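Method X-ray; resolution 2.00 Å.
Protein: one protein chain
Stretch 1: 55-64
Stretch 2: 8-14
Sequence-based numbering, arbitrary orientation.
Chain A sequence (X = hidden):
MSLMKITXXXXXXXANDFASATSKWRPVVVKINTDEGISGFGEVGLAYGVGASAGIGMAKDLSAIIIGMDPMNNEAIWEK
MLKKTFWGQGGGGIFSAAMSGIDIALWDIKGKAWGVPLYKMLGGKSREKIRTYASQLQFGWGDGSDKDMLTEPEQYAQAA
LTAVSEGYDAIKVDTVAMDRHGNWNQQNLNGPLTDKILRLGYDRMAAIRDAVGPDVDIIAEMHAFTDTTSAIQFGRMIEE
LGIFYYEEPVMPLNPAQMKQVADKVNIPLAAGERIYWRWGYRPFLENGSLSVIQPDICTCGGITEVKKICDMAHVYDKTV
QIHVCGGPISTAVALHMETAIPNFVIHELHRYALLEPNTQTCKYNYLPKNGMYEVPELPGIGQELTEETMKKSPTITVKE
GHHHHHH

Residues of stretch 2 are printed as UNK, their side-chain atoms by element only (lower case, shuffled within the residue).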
# COMPACT_ATOMS: atom_id res chain seq x y z
N GLY A 55 24.42 27.99 -16.42
CA GLY A 55 24.83 26.89 -17.27
C GLY A 55 26.27 27.02 -17.75
O GLY A 55 26.99 26.02 -17.79
N ILE A 56 26.66 28.25 -18.12
CA ILE A 56 28.03 28.57 -18.52
C ILE A 56 29.05 28.32 -17.41
O ILE A 56 30.06 27.63 -17.63
CB ILE A 56 28.15 30.06 -19.02
CG1 ILE A 56 27.49 30.20 -20.38
CG2 ILE A 56 29.60 30.49 -19.16
CD1 ILE A 56 27.03 31.61 -20.67
N GLY A 57 28.79 28.85 -16.22
CA GLY A 57 29.69 28.65 -15.08
C GLY A 57 29.76 27.20 -14.65
O GLY A 57 30.81 26.74 -14.15
N MET A 58 28.64 26.48 -14.82
CA MET A 58 28.56 25.06 -14.46
C MET A 58 29.41 24.21 -15.42
O MET A 58 30.22 23.40 -14.98
CB MET A 58 27.11 24.56 -14.46
CG MET A 58 26.88 23.22 -13.71
SD MET A 58 27.17 23.25 -11.94
CE MET A 58 28.73 22.38 -11.79
N ALA A 59 29.21 24.43 -16.72
CA ALA A 59 30.05 23.83 -17.77
C ALA A 59 31.52 24.11 -17.57
O ALA A 59 32.33 23.21 -17.71
CB ALA A 59 29.62 24.33 -19.17
N LYS A 60 31.84 25.36 -17.23
CA LYS A 60 33.21 25.76 -16.86
C LYS A 60 33.75 24.97 -15.68
O LYS A 60 34.84 24.42 -15.74
CB LYS A 60 33.25 27.27 -16.55
CG LYS A 60 34.61 27.90 -16.44
CD LYS A 60 34.52 29.29 -15.84
CE LYS A 60 35.04 29.33 -14.42
NZ LYS A 60 34.63 30.60 -13.76
N ASP A 61 32.99 24.92 -14.59
CA ASP A 61 33.44 24.19 -13.39
C ASP A 61 33.59 22.69 -13.60
O ASP A 61 34.57 22.08 -13.12
CB ASP A 61 32.50 24.45 -12.20
CG ASP A 61 32.69 25.83 -11.59
OD1 ASP A 61 33.70 26.53 -11.90
OD2 ASP A 61 31.81 26.21 -10.79
N LEU A 62 32.63 22.08 -14.31
CA LEU A 62 32.71 20.66 -14.70
C LEU A 62 33.89 20.37 -15.63
O LEU A 62 34.60 19.37 -15.47
CB LEU A 62 31.37 20.18 -15.29
CG LEU A 62 30.19 20.04 -14.31
CD1 LEU A 62 28.84 19.82 -14.98
CD2 LEU A 62 30.47 18.95 -13.32
N SER A 63 34.15 21.27 -16.57
CA SER A 63 35.28 21.11 -17.49
C SER A 63 36.62 20.96 -16.79
O SER A 63 37.43 20.14 -17.22
CB SER A 63 35.31 22.25 -18.50
OG SER A 63 34.13 22.21 -19.30
N ALA A 64 36.82 21.71 -15.71
CA ALA A 64 38.03 21.59 -14.89
C ALA A 64 38.33 20.18 -14.45
O ALA A 64 39.49 19.81 -14.32
CB ALA A 64 37.96 22.51 -13.67
N UNK A 8 41.62 20.78 -23.70
CA UNK A 8 40.94 22.00 -23.30
C UNK A 8 39.44 21.89 -23.62
O UNK A 8 39.02 21.05 -24.41
o UNK A 8 41.14 23.17 -25.41
c UNK A 8 41.53 23.20 -24.05
N UNK A 9 38.65 22.76 -22.99
CA UNK A 9 37.22 22.83 -23.25
C UNK A 9 36.86 24.29 -23.43
O UNK A 9 37.22 25.12 -22.60
c UNK A 9 36.36 22.24 -22.07
c UNK A 9 34.86 22.33 -22.42
c UNK A 9 36.74 20.81 -21.78
N UNK A 10 36.18 24.61 -24.52
CA UNK A 10 35.68 25.94 -24.75
C UNK A 10 34.21 25.95 -24.42
O UNK A 10 33.47 25.07 -24.86
c UNK A 10 35.88 26.35 -26.21
o UNK A 10 38.19 26.91 -26.14
c UNK A 10 37.32 26.19 -26.66
o UNK A 10 37.59 25.32 -27.52
N UNK A 11 33.79 26.93 -23.63
CA UNK A 11 32.39 27.10 -23.31
C UNK A 11 31.90 28.36 -24.03
O UNK A 11 32.32 29.47 -23.71
c UNK A 11 32.15 27.14 -21.78
c UNK A 11 30.67 27.24 -21.48
c UNK A 11 34.13 25.92 -20.65
c UNK A 11 32.70 25.85 -21.14
N UNK A 12 31.03 28.15 -25.02
CA UNK A 12 30.72 29.16 -26.02
C UNK A 12 29.31 29.77 -25.85
O UNK A 12 28.30 29.06 -25.89
c UNK A 12 32.50 27.05 -28.74
c UNK A 12 30.89 28.58 -27.46
c UNK A 12 32.32 28.07 -27.66
c UNK A 12 30.53 29.61 -28.54
N UNK A 13 29.26 31.08 -25.65
CA UNK A 13 28.01 31.81 -25.57
C UNK A 13 27.63 32.26 -26.98
O UNK A 13 28.06 33.31 -27.44
c UNK A 13 28.20 33.01 -24.63
o UNK A 13 25.81 33.12 -24.51
o UNK A 13 26.96 34.73 -23.57
c UNK A 13 26.89 33.66 -24.21
N UNK A 14 26.82 31.45 -27.65
CA UNK A 14 26.66 31.48 -29.12
C UNK A 14 26.00 32.78 -29.55
O UNK A 14 24.84 33.05 -29.18
c UNK A 14 25.49 30.37 -31.13
c UNK A 14 26.59 28.95 -29.31
c UNK A 14 25.85 30.26 -29.62

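Position 8, the first of this stretch and already within the strand, has two side-chain atoms, one carbon followed by one oxygen. Its CA-to-CB bond points away from the helix, and nothing of the helix lies within contact range. A single carbon bearing a hydroxyl oxygen is serine, so this is Ser-8. Its chi1 is near +60° (p), and its OG is hydrogen-bonded elsewhere in the structure.

Position 9 has three carbons, the first carrying the other two. The fork at CB and the absence of any further atom identify valine. Val-9 points toward the helix, with chi1 in the t well. Its CG1 lies 3.2 Å from OG of Ser-63, a close contact but not a hydrogen bond, since a methyl carbon offers no acceptor. The CA atoms of Val-9 and Ser-63 are 6.3 Å apart, so the strand comes near the helix here.

Position 10 has two carbons, the second carrying two oxygens. It points away from the helix and does not touch it. Two oxygens on the second carbon make a carboxylate; the amide would have one oxygen and one nitrogen. This is Asp-10, and both of its carboxylate oxygens are hydrogen-bonded elsewhere in the structure.

Position 11 has four carbons, forked at the first, with one arm two carbons long. It points toward the helix and meets Ile-56, Ala-59, Lys-60 and Ser-63. The fork at CB with one longer arm is isoleucine. The short arm of Ile-11 ends in CG2, 3.9 Å from CB of Ala-59 and 4.1 Å from CG2 of Ile-56. The long arm ends in CD1, 3.9 Å from CA of Lys-60 and 3.9 Å from OG of Ser-63. Its chi2 of 93° lies between wells.

Position 12 has the same four-carbon pattern, again forked at the first atom. It points away and makes no contact with the helix. This is Ile-12, buried on the other face of the strand.

Position 13 has two carbons, the second carrying two oxygens, and points sideways. Its carboxyl carbon approaches the end of Ile-56. The pattern gives Asp-13, with its CG 4.1 Å from CD1 of Ile-56. Both carboxylate oxygens are hydrogen-bonded elsewhere in the structure.

Position 14 has three carbons, forked at the first, and lies out of reach of the helix. It is Val-14, in the loop beyond the strand.

The helix and strand run antiparallel, with axes 8.8 Å apart at closest approach. No hydrogen bond joins them, and the contact rests on packing. Alternation along the strand turns Val-9 and Ile-11 toward the helix, and Ile-11 gives up the most surface. Ser-63 turns its polar end back on its own helix: OG donates to O of Ala-59 at 2.6 Å. That satisfies the hydroxyl beside the aliphatic carbons of Val-9 and Ile-11.

Stretch 2 (8-14) SVDIIDV
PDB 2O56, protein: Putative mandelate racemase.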